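PDB 4B45: tubulin-like protein CetZ2 from Haloferax volcanii, which binds GTP, forms tubulin-like protofilaments and takes part in controlling the shape of the archaeal cell. Local coordinates for residues L267-I277 with E306-V314. Sequence-based numbering, arbitrary orientation.
Sequences LVVIAGEPDTI and ESGRLASLV
Val269 and Ala271 pair with Leu313 and Ala311 in an antiparallel ladder between neighbouring strands in the C-terminal domain of this tubulin-like fold, away from the nucleotide. Both pairs are of the hydrogen-bonded type, with the strands running at 161° to each other. Leu313 N reaches Val269 O at 2.7 Å in a nearly straight bond (171° at the hydrogen), and Ala271 N meets Ala311 O at 2.7 Å; each has a return bond.

Side chains alternate across the ladder. Val268, Ile270, Leu310, Ser312 and Val314 share one face, and helix 240-252 packs over Ile270 and Val314. Ile270 CD1 presses on Ser312 OG at 3.1 Å, a tight contact; the hydroxyl itself hydrogen-bonds to Thr246 and Thr247 of that helix.

At the end of the ladder the chain turns away, and Leu310 fills the bend. Its CD2 lies 3.5 Å from Ile277 CG1, closer than usual for two carbons, and the Leu310 side chain runs past that of Thr276 in the opposite direction, CD2 against OG1. Gly272 suits this place: a side chain there would collide with Leu310 CD2 and with the carbonyl oxygen of Ala271. Thr276 OG1 lies between its backbone N and carbonyl carbon (chi1 75°), which brings it round to donate to Glu273 O at 2.8 Å, on a lone pair; the Thr276 amide shares that oxygen. A water accepts from Glu273 N and donates to Thr276 OG1 and, at 2.7 Å, to Arg309 O.

The extended Glu273 side chain lies along the Ser307 backbone, where Ser307 N gives OE2 a weak bond of 3.5 Å. With an alanine in place of Glu273, the Ser307 amide would probably lose this carboxylate partner and the backbone there be uncovered. Strong backbone bonds thus knit the strands, while the turn relies on Thr276's two bonds to Glu273 O, apolar packing, one water and a weak carboxylate contact.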
loop_
_atom_site.group_PDB
_atom_site.type_symbol
_atom_site.label_atom_id
_atom_site.label_comp_id
_atom_site.label_asym_id
_atom_site.label_seq_id
_atom_site.Cartn_x
_atom_site.Cartn_y
_atom_site.Cartn_z
ATOM N N LEU A 267 -7.479 12.092 2.260
ATOM C CA LEU A 267 -6.800 12.976 1.330
ATOM C C LEU A 267 -7.335 12.728 -0.075
ATOM O O LEU A 267 -7.239 11.623 -0.617
ATOM C CB LEU A 267 -5.290 12.756 1.376
ATOM C CG LEU A 267 -4.544 13.486 0.270
ATOM C CD1 LEU A 267 -4.679 15.011 0.468
ATOM C CD2 LEU A 267 -3.087 13.059 0.215
ATOM N N VAL A 268 -7.912 13.769 -0.662
ATOM C CA VAL A 268 -8.493 13.650 -1.983
ATOM C C VAL A 268 -7.607 14.310 -3.018
ATOM O O VAL A 268 -7.394 15.522 -2.998
ATOM C CB VAL A 268 -9.866 14.311 -2.033
ATOM C CG1 VAL A 268 -10.515 14.065 -3.382
ATOM C CG2 VAL A 268 -10.719 13.792 -0.888
ATOM N N VAL A 269 -7.094 13.495 -3.925
ATOM C CA VAL A 269 -6.240 13.987 -4.984
ATOM C C VAL A 269 -6.989 13.745 -6.281
ATOM O O VAL A 269 -7.400 12.621 -6.579
ATOM C CB VAL A 269 -4.847 13.272 -4.981
ATOM C CG1 VAL A 269 -3.952 13.770 -6.119
ATOM C CG2 VAL A 269 -4.139 13.468 -3.649
ATOM N N ILE A 270 -7.210 14.818 -7.025
ATOM C CA ILE A 270 -7.728 14.716 -8.378
ATOM C C ILE A 270 -6.537 14.890 -9.299
ATOM O O ILE A 270 -5.829 15.901 -9.227
ATOM C CB ILE A 270 -8.751 15.826 -8.681
ATOM C CG1 ILE A 270 -9.878 15.797 -7.653
ATOM C CG2 ILE A 270 -9.283 15.704 -10.101
ATOM C CD1 ILE A 270 -10.477 14.439 -7.468
ATOM N N ALA A 271 -6.302 13.899 -10.151
ATOM C CA ALA A 271 -5.170 13.944 -11.065
ATOM C C ALA A 271 -5.609 14.109 -12.519
ATOM O O ALA A 271 -6.635 13.562 -12.942
ATOM C CB ALA A 271 -4.316 12.675 -10.904
ATOM N N GLY A 272 -4.820 14.848 -13.290
ATOM C CA GLY A 272 -5.098 15.024 -14.703
ATOM C C GLY A 272 -4.522 16.323 -15.204
ATOM O O GLY A 272 -3.801 16.998 -14.483
ATOM N N GLU A 273 -4.839 16.682 -16.440
ATOM C CA GLU A 273 -4.380 17.945 -16.990
ATOM C C GLU A 273 -5.125 19.113 -16.348
ATOM O O GLU A 273 -6.350 19.093 -16.281
ATOM C CB GLU A 273 -4.542 17.951 -18.510
ATOM C CG GLU A 273 -3.726 16.853 -19.165
ATOM C CD GLU A 273 -3.426 17.133 -20.621
ATOM O OE1 GLU A 273 -3.868 18.191 -21.122
ATOM O OE2 GLU A 273 -2.752 16.292 -21.264
ATOM N N PRO A 274 -4.376 20.118 -15.849
ATOM C CA PRO A 274 -4.916 21.289 -15.138
ATOM C C PRO A 274 -6.128 21.950 -15.810
ATOM O O PRO A 274 -7.115 22.252 -15.124
ATOM C CB PRO A 274 -3.729 22.257 -15.116
ATOM C CG PRO A 274 -2.544 21.379 -15.098
ATOM C CD PRO A 274 -2.901 20.135 -15.887
ATOM N N ASP A 275 -6.059 22.158 -17.122
ATOM C CA ASP A 275 -7.148 22.802 -17.863
ATOM C C ASP A 275 -8.457 22.012 -17.857
ATOM O O ASP A 275 -9.511 22.581 -18.097
ATOM C CB ASP A 275 -6.736 23.062 -19.318
ATOM C CG ASP A 275 -5.730 24.188 -19.450
ATOM O OD1 ASP A 275 -5.662 25.039 -18.536
ATOM O OD2 ASP A 275 -5.004 24.219 -20.468
ATOM N N THR A 276 -8.389 20.707 -17.603
ATOM C CA THR A 276 -9.579 19.863 -17.657
ATOM C C THR A 276 -10.260 19.667 -16.295
ATOM O O THR A 276 -11.390 19.177 -16.211
ATOM C CB THR A 276 -9.253 18.482 -18.266
ATOM O OG1 THR A 276 -8.550 17.676 -17.308
ATOM C CG2 THR A 276 -8.407 18.646 -19.532
ATOM N N ILE A 277 -9.574 20.054 -15.233
ATOM C CA ILE A 277 -10.073 19.851 -13.871
ATOM C C ILE A 277 -10.896 21.049 -13.395
ATOM O O ILE A 277 -10.336 22.119 -13.137
ATOM C CB ILE A 277 -8.898 19.648 -12.914
ATOM C CG1 ILE A 277 -8.039 18.460 -13.377
ATOM C CG2 ILE A 277 -9.388 19.452 -11.492
ATOM C CD1 ILE A 277 -7.086 17.933 -12.317
ATOM N N GLU A 306 0.212 14.725 -17.519
ATOM C CA GLU A 306 -0.247 14.477 -18.877
ATOM C C GLU A 306 -1.085 13.200 -18.923
ATOM O O GLU A 306 -0.659 12.134 -18.453
ATOM C CB GLU A 306 0.931 14.379 -19.851
ATOM C CG GLU A 306 0.517 14.056 -21.281
ATOM C CD GLU A 306 1.693 13.964 -22.244
ATOM O OE1 GLU A 306 2.854 14.032 -21.784
ATOM O OE2 GLU A 306 1.450 13.827 -23.464
ATOM N N SER A 307 -2.278 13.316 -19.498
ATOM C CA SER A 307 -3.222 12.210 -19.550
ATOM C C SER A 307 -4.400 12.623 -20.420
ATOM O O SER A 307 -4.638 13.821 -20.635
ATOM C CB SER A 307 -3.706 11.888 -18.131
ATOM O OG SER A 307 -4.590 10.788 -18.116
ATOM N N GLY A 308 -5.135 11.640 -20.926
ATOM C CA GLY A 308 -6.378 11.924 -21.622
ATOM C C GLY A 308 -7.529 11.726 -20.657
ATOM O O GLY A 308 -8.701 11.856 -21.011
ATOM N N ARG A 309 -7.180 11.426 -19.414
ATOM C CA ARG A 309 -8.158 11.083 -18.401
ATOM C C ARG A 309 -8.056 11.966 -17.159
ATOM O O ARG A 309 -7.194 12.843 -17.061
ATOM C CB ARG A 309 -7.981 9.609 -18.013
ATOM C CG ARG A 309 -8.032 8.680 -19.217
ATOM C CD ARG A 309 -7.657 7.243 -18.872
ATOM N NE ARG A 309 -8.614 6.639 -17.954
ATOM C CZ ARG A 309 -9.806 6.181 -18.320
ATOM N NH1 ARG A 309 -10.187 6.255 -19.587
ATOM N NH2 ARG A 309 -10.617 5.654 -17.415
ATOM N N LEU A 310 -8.965 11.724 -16.223
ATOM C CA LEU A 310 -8.939 12.334 -14.903
ATOM C C LEU A 310 -9.044 11.183 -13.938
ATOM O O LEU A 310 -9.660 10.167 -14.256
ATOM C CB LEU A 310 -10.178 13.201 -14.683
ATOM C CG LEU A 310 -10.286 14.547 -15.363
ATOM C CD1 LEU A 310 -11.727 15.010 -15.290
ATOM C CD2 LEU A 310 -9.361 15.533 -14.675
ATOM N N ALA A 311 -8.488 11.340 -12.746
ATOM C CA ALA A 311 -8.689 10.322 -11.731
ATOM C C ALA A 311 -8.771 10.945 -10.359
ATOM O O ALA A 311 -8.220 12.016 -10.134
ATOM C CB ALA A 311 -7.584 9.268 -11.780
ATOM N N SER A 312 -9.488 10.273 -9.464
ATOM C CA SER A 312 -9.466 10.603 -8.054
ATOM C C SER A 312 -8.671 9.522 -7.336
ATOM O O SER A 312 -8.888 8.316 -7.526
ATOM C CB SER A 312 -10.871 10.678 -7.462
ATOM O OG SER A 312 -11.644 11.666 -8.116
ATOM N N LEU A 313 -7.741 9.964 -6.515
ATOM C CA LEU A 313 -6.943 9.065 -5.719
ATOM C C LEU A 313 -7.237 9.502 -4.304
ATOM O O LEU A 313 -6.921 10.633 -3.928
ATOM C CB LEU A 313 -5.479 9.275 -6.058
ATOM C CG LEU A 313 -4.412 8.379 -5.450
ATOM C CD1 LEU A 313 -4.492 6.974 -6.058
ATOM C CD2 LEU A 313 -3.047 9.007 -5.702
ATOM N N VAL A 314 -7.899 8.641 -3.539
ATOM C CA VAL A 314 -8.310 9.001 -2.183
ATOM C C VAL A 314 -7.693 8.110 -1.114
ATOM O O VAL A 314 -8.002 6.928 -1.041
ATOM C CB VAL A 314 -9.827 8.932 -2.027
ATOM C CG1 VAL A 314 -10.212 9.276 -0.606
ATOM C CG2 VAL A 314 -10.505 9.900 -3.012
HETATM O O HOH W 1 -7.109 15.288 -18.082
#